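Local structure of glycosyl hydrolases family 31 family protein (Aspergillus niger, 6DRU) at residues Q156-N161 / T639-M644; D625-Q630 / P663-Q668; E147-T152 / P179-N184; L649-V654 / Q699-F704; T152-D157 / S174-P179. The protein hydrolyses the terminal, non-reducing alpha-xylose residues of xyloglucan oligosaccharides, releasing alpha-xylose, as a glycoside hydrolase of family 31. All coordinates share one frame; numbering follows the deposited sequence.

Contact 1: residues Q156-N161 / T639-M644. With NAG (2-acetamido-2-deoxy-beta-D-glucopyranose), chain E.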
# COMPACT_ATOMS: atom_id res chain seq x y z
N GLN A 156 23.32 7.72 22.04
CA GLN A 156 24.48 8.58 22.27
C GLN A 156 24.08 10.02 21.99
O GLN A 156 24.43 10.61 20.96
CB GLN A 156 25.66 8.14 21.42
CG GLN A 156 26.07 6.70 21.65
CD GLN A 156 27.35 6.32 20.92
OE1 GLN A 156 27.35 5.44 20.06
NE2 GLN A 156 28.44 6.99 21.26
N ASP A 157 23.34 10.61 22.94
CA ASP A 157 22.89 11.99 22.83
C ASP A 157 23.44 12.90 23.92
O ASP A 157 23.22 14.11 23.84
CB ASP A 157 21.36 12.06 22.84
CG ASP A 157 20.75 11.42 24.08
OD1 ASP A 157 21.50 10.85 24.90
OD2 ASP A 157 19.51 11.49 24.23
N HIS A 158 24.12 12.35 24.93
CA HIS A 158 24.70 13.14 26.02
C HIS A 158 23.63 13.85 26.84
O HIS A 158 23.85 14.94 27.37
CB HIS A 158 25.73 14.15 25.49
CG HIS A 158 26.82 14.47 26.45
ND1 HIS A 158 28.05 14.95 26.05
CD2 HIS A 158 26.88 14.38 27.80
CE1 HIS A 158 28.82 15.14 27.11
NE2 HIS A 158 28.13 14.81 28.19
N MET A 159 22.45 13.23 26.95
CA MET A 159 21.33 13.80 27.68
C MET A 159 20.66 12.74 28.53
O MET A 159 20.56 11.58 28.12
CB MET A 159 20.28 14.40 26.72
CG MET A 159 20.84 15.31 25.65
SD MET A 159 19.60 15.76 24.42
CE MET A 159 18.57 16.84 25.39
N ILE A 160 20.21 13.13 29.72
CA ILE A 160 19.32 12.30 30.52
C ILE A 160 17.89 12.83 30.53
O ILE A 160 16.97 12.07 30.86
CB ILE A 160 19.83 12.13 31.96
CG1 ILE A 160 20.07 13.49 32.62
CG2 ILE A 160 21.09 11.27 31.99
CD1 ILE A 160 20.39 13.39 34.09
N ASN A 161 17.67 14.10 30.19
CA ASN A 161 16.34 14.66 29.99
C ASN A 161 16.03 14.60 28.50
O ASN A 161 16.61 15.34 27.70
CB ASN A 161 16.26 16.09 30.51
CG ASN A 161 14.88 16.71 30.31
OD1 ASN A 161 13.89 16.00 30.13
ND2 ASN A 161 14.82 18.03 30.35
N THR A 639 25.01 16.19 35.98
CA THR A 639 23.99 15.16 36.04
C THR A 639 24.08 14.15 34.90
O THR A 639 23.62 13.02 35.07
CB THR A 639 22.59 15.78 36.04
OG1 THR A 639 22.46 16.69 34.94
CG2 THR A 639 22.35 16.54 37.33
N THR A 640 24.65 14.52 33.76
CA THR A 640 24.84 13.59 32.66
C THR A 640 26.15 12.82 32.74
O THR A 640 26.33 11.86 31.99
CB THR A 640 24.76 14.33 31.31
OG1 THR A 640 25.88 15.21 31.18
CG2 THR A 640 23.47 15.13 31.22
N GLN A 641 27.07 13.23 33.62
CA GLN A 641 28.37 12.57 33.74
C GLN A 641 28.72 12.19 35.18
O GLN A 641 29.84 11.73 35.43
CB GLN A 641 29.48 13.45 33.15
CG GLN A 641 29.25 13.85 31.70
CD GLN A 641 30.36 14.72 31.15
OE1 GLN A 641 30.16 15.48 30.20
NE2 GLN A 641 31.55 14.60 31.73
N GLN A 642 27.80 12.37 36.12
CA GLN A 642 27.95 11.87 37.48
C GLN A 642 26.77 10.96 37.81
O GLN A 642 25.68 11.11 37.24
CB GLN A 642 28.02 13.00 38.52
CG GLN A 642 29.06 14.07 38.25
CD GLN A 642 29.09 15.12 39.34
OE1 GLN A 642 29.82 16.11 39.25
NE2 GLN A 642 28.29 14.91 40.38
N TYR A 643 26.98 10.03 38.73
CA TYR A 643 25.93 9.10 39.11
C TYR A 643 26.30 8.42 40.41
O TYR A 643 27.47 8.41 40.82
CB TYR A 643 25.69 8.05 38.02
CG TYR A 643 26.87 7.14 37.77
CD1 TYR A 643 27.90 7.52 36.93
CD2 TYR A 643 26.93 5.89 38.38
CE1 TYR A 643 28.98 6.68 36.70
CE2 TYR A 643 28.01 5.05 38.16
CZ TYR A 643 29.03 5.45 37.32
OH TYR A 643 30.10 4.61 37.09
N MET A 644 25.29 7.85 41.06
CA MET A 644 25.49 7.02 42.24
C MET A 644 25.61 5.57 41.80
O MET A 644 24.65 5.00 41.27
CB MET A 644 24.34 7.21 43.23
CG MET A 644 24.31 8.58 43.90
SD MET A 644 25.58 8.84 45.15
CE MET A 644 25.10 7.66 46.40
C1 NAG E . 29.90 18.64 28.97
C2 NAG E . 31.20 18.27 28.27
C3 NAG E . 31.31 18.87 26.92
C4 NAG E . 30.06 18.62 26.11
C5 NAG E . 28.86 19.12 26.89
C6 NAG E . 27.60 18.88 26.09
C7 NAG E . 33.16 17.72 29.64
C8 NAG E . 34.33 18.16 30.50
N2 NAG E . 32.29 18.69 29.07
O3 NAG E . 32.45 18.34 26.27
O4 NAG E . 30.14 19.29 24.88
O5 NAG E . 28.81 18.42 28.11
O6 NAG E . 26.69 18.11 26.84
O7 NAG E . 32.97 16.54 29.45
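His158 and Gln641 meet imidazole edge to side-chain carbonyl. NE2 of His158 donates to OE1 of Gln641 over 2.9 Å; OE1 lies in the ring plane, but the N-H...O angle of 140° shows a bent bond. His158 carries CG broadly anti to its backbone N (chi1 -150°), and the end of its ring comes nearer to 639-644; Gln641 runs extended beyond CG and delivers its amide to the ring edge. OE1 is gripped twice, since Asn637 ND2 also donates to it. A protein-attached N-acetylglucosamine places O6 over one face of the imidazole, 3.5 Å above the plane at the ring centre of His158. Gln641 NE2 reaches the sugar O7 by a weak hydrogen bond of 3.3 Å, and Thr655 OG1 bonds to the same sugar. At the ring edge OG1 of Thr640 comes within 3.6 Å of His158 CD2. The rest is mainly apolar packing: Ile160 CD1 lies 3.8 Å from Thr639 CB and also 3.4 Å from Thr639 O, and Ile160 CG1 is 4.0 Å from Thr640 CG2. Thus the loop between strands 149-151 and 166-168 rests on the end of helix 637-640, just ahead of strand 643-645, with Val632 of helix 628-633 against Ile160 and Thr639, and helix 492-508 touching His158 and Gln641.

Contact 2: residues D625-Q630 / P663-Q668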
# COMPACT_ATOMS: atom_id res chain seq x y z
N ASP A 625 18.16 18.03 47.26
CA ASP A 625 18.86 19.15 46.64
C ASP A 625 17.94 19.90 45.69
O ASP A 625 17.55 19.33 44.66
CB ASP A 625 20.10 18.66 45.91
CG ASP A 625 21.10 19.76 45.65
OD1 ASP A 625 20.67 20.88 45.30
OD2 ASP A 625 22.32 19.51 45.79
N PRO A 626 17.59 21.16 45.97
CA PRO A 626 16.70 21.89 45.05
C PRO A 626 17.36 22.24 43.73
O PRO A 626 16.64 22.41 42.73
CB PRO A 626 16.34 23.16 45.84
CG PRO A 626 16.77 22.89 47.25
CD PRO A 626 17.94 21.96 47.15
N LYS A 627 18.69 22.33 43.68
CA LYS A 627 19.36 22.71 42.44
C LYS A 627 19.45 21.57 41.44
O LYS A 627 19.78 21.82 40.28
CB LYS A 627 20.77 23.22 42.72
CG LYS A 627 20.88 24.07 43.97
CD LYS A 627 22.10 24.98 43.89
CE LYS A 627 22.86 25.02 45.21
NZ LYS A 627 23.53 23.72 45.47
N ILE A 628 19.17 20.33 41.86
CA ILE A 628 19.34 19.20 40.95
C ILE A 628 18.22 19.17 39.92
O ILE A 628 18.44 18.76 38.78
CB ILE A 628 19.43 17.89 41.76
CG1 ILE A 628 20.85 17.71 42.30
CG2 ILE A 628 19.00 16.68 40.92
CD1 ILE A 628 21.17 16.31 42.78
N SER A 629 17.02 19.61 40.30
CA SER A 629 15.91 19.63 39.35
C SER A 629 16.27 20.41 38.09
O SER A 629 15.92 19.99 36.98
CB SER A 629 14.67 20.23 40.01
OG SER A 629 13.60 20.33 39.08
N GLN A 630 16.96 21.55 38.23
CA GLN A 630 17.30 22.33 37.05
C GLN A 630 18.53 21.78 36.36
O GLN A 630 18.64 21.86 35.13
CB GLN A 630 17.49 23.80 37.43
CG GLN A 630 17.83 24.74 36.26
CD GLN A 630 19.32 24.89 35.96
OE1 GLN A 630 20.16 24.13 36.44
NE2 GLN A 630 19.64 25.87 35.12
N PRO A 663 36.32 19.04 38.72
CA PRO A 663 35.22 19.62 39.50
C PRO A 663 34.03 18.67 39.61
O PRO A 663 33.38 18.36 38.61
CB PRO A 663 34.86 20.88 38.70
CG PRO A 663 35.30 20.59 37.28
CD PRO A 663 36.20 19.36 37.29
N VAL A 664 33.74 18.22 40.82
CA VAL A 664 32.65 17.29 41.08
C VAL A 664 31.59 18.01 41.91
O VAL A 664 31.91 18.65 42.91
CB VAL A 664 33.14 16.03 41.81
CG1 VAL A 664 31.97 15.11 42.12
CG2 VAL A 664 34.19 15.31 40.98
N TYR A 665 30.33 17.90 41.48
CA TYR A 665 29.22 18.45 42.25
C TYR A 665 28.75 17.42 43.27
O TYR A 665 28.27 16.34 42.90
CB TYR A 665 28.06 18.85 41.34
CG TYR A 665 26.87 19.34 42.13
CD1 TYR A 665 26.87 20.60 42.71
CD2 TYR A 665 25.75 18.53 42.33
CE1 TYR A 665 25.80 21.06 43.44
CE2 TYR A 665 24.67 18.98 43.06
CZ TYR A 665 24.70 20.25 43.62
OH TYR A 665 23.64 20.70 44.35
N LEU A 666 28.91 17.75 44.55
CA LEU A 666 28.40 16.89 45.62
C LEU A 666 26.97 17.31 45.93
O LEU A 666 26.75 18.44 46.39
CB LEU A 666 29.28 17.02 46.85
CG LEU A 666 30.74 16.68 46.62
CD1 LEU A 666 31.58 17.13 47.80
CD2 LEU A 666 30.92 15.19 46.38
N PRO A 667 25.98 16.45 45.69
CA PRO A 667 24.59 16.85 45.96
C PRO A 667 24.32 16.99 47.45
O PRO A 667 25.05 16.47 48.30
CB PRO A 667 23.77 15.70 45.35
CG PRO A 667 24.73 14.95 44.46
CD PRO A 667 26.07 15.11 45.10
N GLN A 668 23.25 17.71 47.75
CA GLN A 668 22.79 17.86 49.12
C GLN A 668 22.07 16.59 49.56
O GLN A 668 21.36 15.96 48.78
CB GLN A 668 21.84 19.06 49.22
CG GLN A 668 21.35 19.36 50.62
CD GLN A 668 22.23 20.36 51.33
OE1 GLN A 668 23.16 19.99 52.05
NE2 GLN A 668 21.93 21.64 51.15
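Asp625 and Gln668 join a helix-leading Asx turn to the end of strand 661-666 in the C-terminal domain. The carboxylate is shared between two backbone donors, one from each segment. OD1 of Asp625 accepts from Lys627 N at 2.9 Å, the capping bond that closes the turn before helix 628-633; the donor comes from the anti side of OD1, 21° out of the carboxylate plane. OD2 of Asp625 takes the hydrogen of Gln668 N at 2.8 Å with an N-H...O angle of 157°, although the modelled place of OD2 is less sure. CG of Asp625 lies anti to its backbone N, a setting that carries the carboxylate across to the strand. There Asp625 and Tyr665 point tip to tip, their planes 48° apart, but the modelled separation of OD2 and the phenol oxygen is too short for the nature of that meeting to be judged. Lys627 NZ approaches Tyr665 OH near the plane of the ring in a weak and, since the place of OH is uncertain, doubtful bond of 3.2 Å; its stronger partner is Gly689 O, beside strand 690-695. The backbone of Val664 pairs with Val692, that of Leu666 with Gly689 and Gln690, while Tyr665 O accepts from Gln642 NE2 and Pro667 O from Trp677 NE1. Ile628 makes the apolar part of the contact: CG1 is 4.1 Å from Tyr665 CE2, and CD1 is 3.7 Å from Pro667 CB.

Contact 3: residues E147-T152 / P179-N184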
# COMPACT_ATOMS: atom_id res chain seq x y z
N GLU A 147 8.10 19.69 31.72
CA GLU A 147 8.19 18.28 32.05
C GLU A 147 9.57 17.73 31.67
O GLU A 147 10.27 18.26 30.80
CB GLU A 147 7.10 17.48 31.33
CG GLU A 147 6.64 16.24 32.08
CD GLU A 147 5.41 15.61 31.47
OE1 GLU A 147 5.14 14.43 31.77
OE2 GLU A 147 4.72 16.28 30.67
N GLN A 148 9.95 16.64 32.34
CA GLN A 148 11.22 15.97 32.10
C GLN A 148 10.97 14.49 31.86
O GLN A 148 10.19 13.86 32.58
CB GLN A 148 12.18 16.17 33.28
CG GLN A 148 12.57 17.62 33.51
CD GLN A 148 13.63 17.77 34.59
OE1 GLN A 148 14.44 16.87 34.81
NE2 GLN A 148 13.62 18.90 35.27
N ILE A 149 11.64 13.94 30.85
CA ILE A 149 11.45 12.56 30.43
C ILE A 149 12.77 11.82 30.61
O ILE A 149 13.79 12.24 30.07
CB ILE A 149 10.97 12.46 28.98
CG1 ILE A 149 9.69 13.28 28.78
CG2 ILE A 149 10.75 11.01 28.58
CD1 ILE A 149 8.56 12.90 29.70
N TYR A 150 12.73 10.72 31.37
CA TYR A 150 13.90 9.90 31.62
C TYR A 150 13.67 8.49 31.09
O TYR A 150 12.57 7.94 31.24
CB TYR A 150 14.23 9.82 33.12
CG TYR A 150 14.21 11.16 33.82
CD1 TYR A 150 14.87 12.26 33.29
CD2 TYR A 150 13.53 11.32 35.02
CE1 TYR A 150 14.85 13.48 33.94
CE2 TYR A 150 13.50 12.54 35.67
CZ TYR A 150 14.17 13.62 35.13
OH TYR A 150 14.15 14.83 35.77
N GLY A 151 14.70 7.91 30.47
CA GLY A 151 14.60 6.56 29.95
C GLY A 151 14.64 6.49 28.44
O GLY A 151 15.58 6.99 27.81
N THR A 152 13.61 5.87 27.85
CA THR A 152 13.44 5.73 26.40
C THR A 152 14.53 4.86 25.76
O THR A 152 14.72 4.91 24.54
CB THR A 152 13.37 7.09 25.70
OG1 THR A 152 14.68 7.68 25.66
CG2 THR A 152 12.41 8.03 26.42
N PRO A 179 10.17 2.24 24.40
CA PRO A 179 9.18 3.19 24.92
C PRO A 179 8.78 2.91 26.37
O PRO A 179 7.63 2.57 26.68
CB PRO A 179 8.01 3.01 23.94
CG PRO A 179 8.10 1.58 23.55
CD PRO A 179 9.57 1.24 23.52
N VAL A 180 9.74 3.04 27.27
CA VAL A 180 9.51 2.97 28.71
C VAL A 180 10.21 4.19 29.32
O VAL A 180 11.44 4.29 29.26
CB VAL A 180 10.05 1.67 29.33
CG1 VAL A 180 9.96 1.73 30.85
CG2 VAL A 180 9.29 0.48 28.80
N PHE A 181 9.43 5.11 29.89
CA PHE A 181 10.01 6.34 30.41
C PHE A 181 9.35 6.72 31.73
O PHE A 181 8.21 6.34 32.01
CB PHE A 181 9.87 7.50 29.41
CG PHE A 181 8.47 8.03 29.26
CD1 PHE A 181 8.04 9.10 30.03
CD2 PHE A 181 7.61 7.49 28.33
CE1 PHE A 181 6.76 9.61 29.89
CE2 PHE A 181 6.33 8.00 28.18
CZ PHE A 181 5.90 9.06 28.96
N MET A 182 10.10 7.47 32.54
CA MET A 182 9.59 8.09 33.75
C MET A 182 9.49 9.59 33.54
O MET A 182 10.33 10.19 32.86
CB MET A 182 10.50 7.80 34.95
CG MET A 182 10.67 6.34 35.31
SD MET A 182 11.69 6.15 36.78
CE MET A 182 13.15 7.08 36.32
N SER A 183 8.47 10.20 34.14
CA SER A 183 8.31 11.64 34.14
C SER A 183 8.49 12.17 35.55
O SER A 183 8.17 11.50 36.54
CB SER A 183 6.93 12.04 33.60
OG SER A 183 6.74 13.44 33.69
N ASN A 184 9.03 13.39 35.65
CA ASN A 184 9.20 14.00 36.96
C ASN A 184 7.88 14.43 37.59
O ASN A 184 7.87 14.81 38.76
CB ASN A 184 10.15 15.20 36.87
CG ASN A 184 9.68 16.25 35.88
OD1 ASN A 184 8.77 16.01 35.09
ND2 ASN A 184 10.31 17.42 35.92
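Tyr150 and Met182 form the hydrogen-bonded pair of a short antiparallel ladder, each backbone giving and accepting once. Tyr150 N reaches Met182 O at 2.9 Å, almost straight at 168°, and Met182 N returns to Tyr150 O at 2.8 Å. Ile149-Ser183 and Gly151-Phe181 are the flanking non-hydrogen-bonded pairs, and Thr152 N extends the ladder to Val180 O at 3.0 Å, its donor standing above that carbonyl plane. At the other end Asn184 takes over where the strand stops: its OD1 accepts from Gln148 N at 3.1 Å, while its backbone N bonds weakly to Gln148 O. CG of Asn184 sits between its backbone N and carbonyl carbon (chi1 57°), on the Gln148 side; the two side chains cross at about a right angle, with CG of Gln148 3.3 Å from ND2 of Asn184. Ser183 OG donates to the anti lone pair of Glu147 OE1 at 2.7 Å. Next to it, Ile149 CG2 packs on Phe181 CD1 at 3.6 Å, the two side chains crossing obliquely.

A second shell fixes these groups. Glu147 OE1 is also bonded to Tyr187 OH, Ser183 OG to Lys185 N, Gln148 NE2 to Ser629 O and Ile149 N to Asn161 OD1. Phe181 meets Phe201 edge-to-face, Tyr150 stacks with Tyr618, and helix 228-239 touches Met182. With strand 149-151 outermost within the chain and 176-183 next to it, the arrangement is an antiparallel edge pair of an eight-stranded mixed sheet, consistent with the beta-sandwich N-terminal domain of family 31 hydrolases.

Contact 4: residues L649-V654 / Q699-F704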
# COMPACT_ATOMS: atom_id res chain seq x y z
N LEU A 649 28.31 5.02 46.70
CA LEU A 649 29.39 5.57 45.90
C LEU A 649 28.87 6.61 44.92
O LEU A 649 27.83 6.42 44.29
CB LEU A 649 30.12 4.46 45.13
CG LEU A 649 30.91 3.47 45.98
CD1 LEU A 649 31.51 2.38 45.11
CD2 LEU A 649 32.00 4.19 46.76
N LEU A 650 29.59 7.73 44.80
CA LEU A 650 29.32 8.76 43.80
C LEU A 650 30.51 8.83 42.86
O LEU A 650 31.63 9.13 43.30
CB LEU A 650 29.05 10.11 44.46
CG LEU A 650 28.92 11.29 43.50
CD1 LEU A 650 27.51 11.36 42.93
CD2 LEU A 650 29.28 12.60 44.18
N VAL A 651 30.28 8.59 41.58
CA VAL A 651 31.34 8.46 40.59
C VAL A 651 31.22 9.59 39.58
O VAL A 651 30.11 10.02 39.24
CB VAL A 651 31.27 7.08 39.88
CG1 VAL A 651 32.44 6.91 38.92
CG2 VAL A 651 31.25 5.96 40.91
N SER A 652 32.37 10.08 39.10
CA SER A 652 32.42 11.10 38.06
C SER A 652 33.71 10.92 37.28
O SER A 652 34.79 11.30 37.76
CB SER A 652 32.32 12.51 38.64
OG SER A 652 32.46 13.49 37.63
N PRO A 653 33.65 10.35 36.08
CA PRO A 653 34.88 10.09 35.32
C PRO A 653 35.50 11.37 34.78
O PRO A 653 34.81 12.36 34.52
CB PRO A 653 34.41 9.17 34.18
CG PRO A 653 33.05 8.71 34.57
CD PRO A 653 32.47 9.80 35.41
N VAL A 654 36.82 11.33 34.61
CA VAL A 654 37.55 12.43 33.99
C VAL A 654 37.47 12.26 32.47
O VAL A 654 37.95 11.26 31.93
CB VAL A 654 39.00 12.47 34.47
CG1 VAL A 654 39.80 13.47 33.65
CG2 VAL A 654 39.06 12.83 35.94
N GLN A 699 46.01 8.14 37.96
CA GLN A 699 45.72 6.88 38.63
C GLN A 699 44.47 6.93 39.49
O GLN A 699 44.05 5.88 39.99
CB GLN A 699 46.91 6.46 39.50
CG GLN A 699 48.26 7.00 39.04
CD GLN A 699 48.54 8.40 39.57
OE1 GLN A 699 48.02 8.78 40.62
NE2 GLN A 699 49.36 9.15 38.85
N HIS A 700 43.88 8.10 39.68
CA HIS A 700 42.72 8.27 40.56
C HIS A 700 41.52 8.74 39.76
O HIS A 700 41.62 9.70 38.99
CB HIS A 700 43.03 9.27 41.68
CG HIS A 700 44.06 8.78 42.65
ND1 HIS A 700 44.41 7.45 42.77
CD2 HIS A 700 44.83 9.45 43.55
CE1 HIS A 700 45.34 7.32 43.70
NE2 HIS A 700 45.62 8.52 44.18
N ILE A 701 40.40 8.06 39.93
CA ILE A 701 39.12 8.46 39.34
C ILE A 701 38.28 9.12 40.42
O ILE A 701 38.14 8.55 41.51
CB ILE A 701 38.37 7.27 38.71
CG1 ILE A 701 37.02 7.73 38.17
CG2 ILE A 701 38.24 6.11 39.69
CD1 ILE A 701 36.25 6.65 37.47
N PRO A 702 37.73 10.31 40.18
CA PRO A 702 36.97 11.01 41.23
C PRO A 702 35.78 10.20 41.74
O PRO A 702 34.80 9.99 41.02
CB PRO A 702 36.52 12.30 40.54
CG PRO A 702 37.54 12.52 39.47
CD PRO A 702 37.91 11.15 38.98
N VAL A 703 35.88 9.73 42.98
CA VAL A 703 34.84 8.93 43.61
C VAL A 703 34.70 9.36 45.06
O VAL A 703 35.70 9.41 45.80
CB VAL A 703 35.15 7.42 43.53
CG1 VAL A 703 34.22 6.63 44.44
CG2 VAL A 703 35.04 6.92 42.10
N PHE A 704 33.48 9.69 45.47
CA PHE A 704 33.15 9.95 46.86
C PHE A 704 32.29 8.82 47.39
O PHE A 704 31.79 7.98 46.63
CB PHE A 704 32.42 11.29 47.02
CG PHE A 704 33.19 12.47 46.52
CD1 PHE A 704 33.25 12.77 45.17
CD2 PHE A 704 33.86 13.30 47.41
CE1 PHE A 704 33.96 13.85 44.71
CE2 PHE A 704 34.57 14.39 46.95
CZ PHE A 704 34.62 14.67 45.60
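Val651 and Val703 stand side by side, pointing the same way, on one face of an antiparallel strand pair, with CG2 of Val651 4.1 Å from CG2 of Val703. Two neighbours widen this patch: Ile701 brings the end of its extended side chain, CD1, to 4.1 Å from Val651 CG1, and Leu649 sets CD2 at 4.0 Å from Val703 CG1. Ile701 reaches in because CG1 is anti to its backbone N (chi1 177°) and CD1 continues that line. The other face carries Leu650 and Phe704, also side by side, where CD2 of Leu650 abuts CD1 of the ring at 4.1 Å. Pro702 is the bump, and Ser652 and Val654 form the notch that takes it: Ser652 O lies 3.4 Å from Pro702 CB, and Val654 CG2 3.7 Å from Pro702 CD. Backbone bonds hold the register: Leu650 N to Phe704 O, its reverse, and Ser652 N to Pro702 O. Phe550 and helix 535-548 meet the Val651-Ile701 side. Central strands of a six-stranded antiparallel sheet, with the Leu650-Phe704 face packed on strand 661-666 through Val664 and Leu666, make this a piece of the beta-sheet core of the C-terminal region of family 31.

Contact 5: residues T152-D157 / S174-P179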
# COMPACT_ATOMS: atom_id res chain seq x y z
N THR A 152 13.61 5.87 27.85
CA THR A 152 13.44 5.73 26.40
C THR A 152 14.53 4.86 25.76
O THR A 152 14.72 4.91 24.54
CB THR A 152 13.37 7.09 25.70
OG1 THR A 152 14.68 7.68 25.66
CG2 THR A 152 12.41 8.03 26.42
N GLY A 153 15.24 4.06 26.54
CA GLY A 153 16.29 3.22 26.00
C GLY A 153 17.64 3.90 26.01
O GLY A 153 17.91 4.83 26.77
N THR A 154 18.51 3.42 25.12
CA THR A 154 19.88 3.90 25.02
C THR A 154 20.09 4.66 23.71
O THR A 154 19.46 4.37 22.69
CB THR A 154 20.88 2.75 25.11
OG1 THR A 154 20.68 1.85 24.01
CG2 THR A 154 20.70 2.00 26.42
N GLN A 155 21.01 5.62 23.76
CA GLN A 155 21.30 6.51 22.64
C GLN A 155 22.49 7.37 23.03
O GLN A 155 22.67 7.71 24.20
CB GLN A 155 20.09 7.39 22.30
CG GLN A 155 20.32 8.42 21.21
CD GLN A 155 19.10 9.26 20.94
OE1 GLN A 155 18.10 9.18 21.66
NE2 GLN A 155 19.16 10.09 19.90
N GLN A 156 23.32 7.72 22.04
CA GLN A 156 24.48 8.58 22.27
C GLN A 156 24.08 10.02 21.99
O GLN A 156 24.43 10.61 20.96
CB GLN A 156 25.66 8.14 21.42
CG GLN A 156 26.07 6.70 21.65
CD GLN A 156 27.35 6.32 20.92
OE1 GLN A 156 27.35 5.44 20.06
NE2 GLN A 156 28.44 6.99 21.26
N ASP A 157 23.34 10.61 22.94
CA ASP A 157 22.89 11.99 22.83
C ASP A 157 23.44 12.90 23.92
O ASP A 157 23.22 14.11 23.84
CB ASP A 157 21.36 12.06 22.84
CG ASP A 157 20.75 11.42 24.08
OD1 ASP A 157 21.50 10.85 24.90
OD2 ASP A 157 19.51 11.49 24.23
N SER A 174 24.27 0.74 18.69
CA SER A 174 24.34 1.65 19.83
C SER A 174 23.03 2.39 20.09
O SER A 174 23.00 3.30 20.94
CB SER A 174 25.46 2.69 19.69
OG SER A 174 25.04 3.77 18.86
N TYR A 175 21.94 2.02 19.42
CA TYR A 175 20.68 2.75 19.49
C TYR A 175 19.56 1.74 19.75
O TYR A 175 19.14 1.03 18.83
CB TYR A 175 20.44 3.53 18.20
CG TYR A 175 19.24 4.45 18.20
CD1 TYR A 175 19.27 5.68 18.84
CD2 TYR A 175 18.08 4.09 17.53
CE1 TYR A 175 18.17 6.52 18.83
CE2 TYR A 175 16.97 4.92 17.51
CZ TYR A 175 17.03 6.14 18.16
OH TYR A 175 15.93 6.97 18.14
N ILE A 176 19.09 1.67 20.99
CA ILE A 176 18.04 0.73 21.38
C ILE A 176 16.83 1.51 21.87
O ILE A 176 16.62 1.62 23.08
CB ILE A 176 18.53 -0.25 22.46
CG1 ILE A 176 19.94 -0.75 22.13
CG2 ILE A 176 17.57 -1.41 22.59
CD1 ILE A 176 20.62 -1.42 23.30
N PRO A 177 16.00 2.05 20.97
CA PRO A 177 14.82 2.80 21.42
C PRO A 177 13.80 1.89 22.07
O PRO A 177 13.37 0.89 21.48
CB PRO A 177 14.28 3.42 20.12
CG PRO A 177 14.76 2.50 19.05
CD PRO A 177 16.10 1.99 19.50
N THR A 178 13.42 2.22 23.30
CA THR A 178 12.47 1.43 24.06
C THR A 178 11.46 2.35 24.73
O THR A 178 11.84 3.18 25.57
CB THR A 178 13.19 0.57 25.11
OG1 THR A 178 14.15 -0.27 24.46
CG2 THR A 178 12.20 -0.30 25.87
N PRO A 179 10.17 2.24 24.40
CA PRO A 179 9.18 3.19 24.92
C PRO A 179 8.78 2.91 26.37
O PRO A 179 7.63 2.57 26.68
CB PRO A 179 8.01 3.01 23.94
CG PRO A 179 8.10 1.58 23.55
CD PRO A 179 9.57 1.24 23.52
O HOH W 1 23.31 1.46 23.26
O HOH W 2 23.26 6.17 19.34
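A short antiparallel ladder joins Thr152-Thr154, just past a corner in the chain, to Ile176-Thr178 at the start of strand 176-183. Thr178 N donates to Thr152 O at 3.2 Å with a nearly straight N-H...O angle of 177°, yet the donor stands 68° above the carbonyl plane. Two residues on, Ile176 N bonds to Thr154 O at 3.2 Å, and the return bond from Thr154 N to Ile176 O is weak. Gly153 lies between these rungs at a positive phi of 90°; a CB would point toward 174-179 and run into Ile176 O, so the CA-H...O contact of Gly153 CA with that oxygen, at 3.3 Å, depends on the missing side chain. Thr154 places OG1 between its backbone N and carbonyl carbon, against CG1 and CD1 of Ile176; the same oxygen meets water 1 at 2.8 Å, and that water donates weakly to Ser174 O. Water 2 accepts from Gln156 N and donates to Ser174 OG at 3.0 Å. Gln155 lies alongside Tyr175, pointing the same way: CG is at the ring edge, in plane, and CD is 3.6 Å from Tyr175 CE1. Beyond the pair, Phe172 stacks on Tyr175, Asp168 O takes its hydroxyl, and Thr508 OG1 of helix 492-508 bonds to Gly153 N. Ser174, about 6 Å side chain to side chain from Asp487, assigned as the proton donor, and about 8 Å from the bound xylose, places this ladder beside the catalytic pocket, consistent with family 31 enzymes in which an N-terminal-domain loop reaches the active site.

All five contacts are largely buried, but they differ in depth: the centre of contact 5 lies about 8 Å from the centre of the chain, that of contact 2 about 26 Å, with an exposed lysine at its margin. Contacts 3 and 5 follow one another on strand 176-183, the first an edge pair carrying apolar and polar side chains, the second a water-bridged ladder by the catalytic pocket. Contacts 2 and 4 share the C-terminal domain, where strand 661-666 of contact 2 lies against contact 4; contact 2 relies on a carboxylate, contact 4 on hydrocarbon fit. Contact 1, beside a glycan and without a strand ladder, bridges these halves: Asn161 bonds to Ile149, Gln642 to Tyr665 and Tyr643 to Val651.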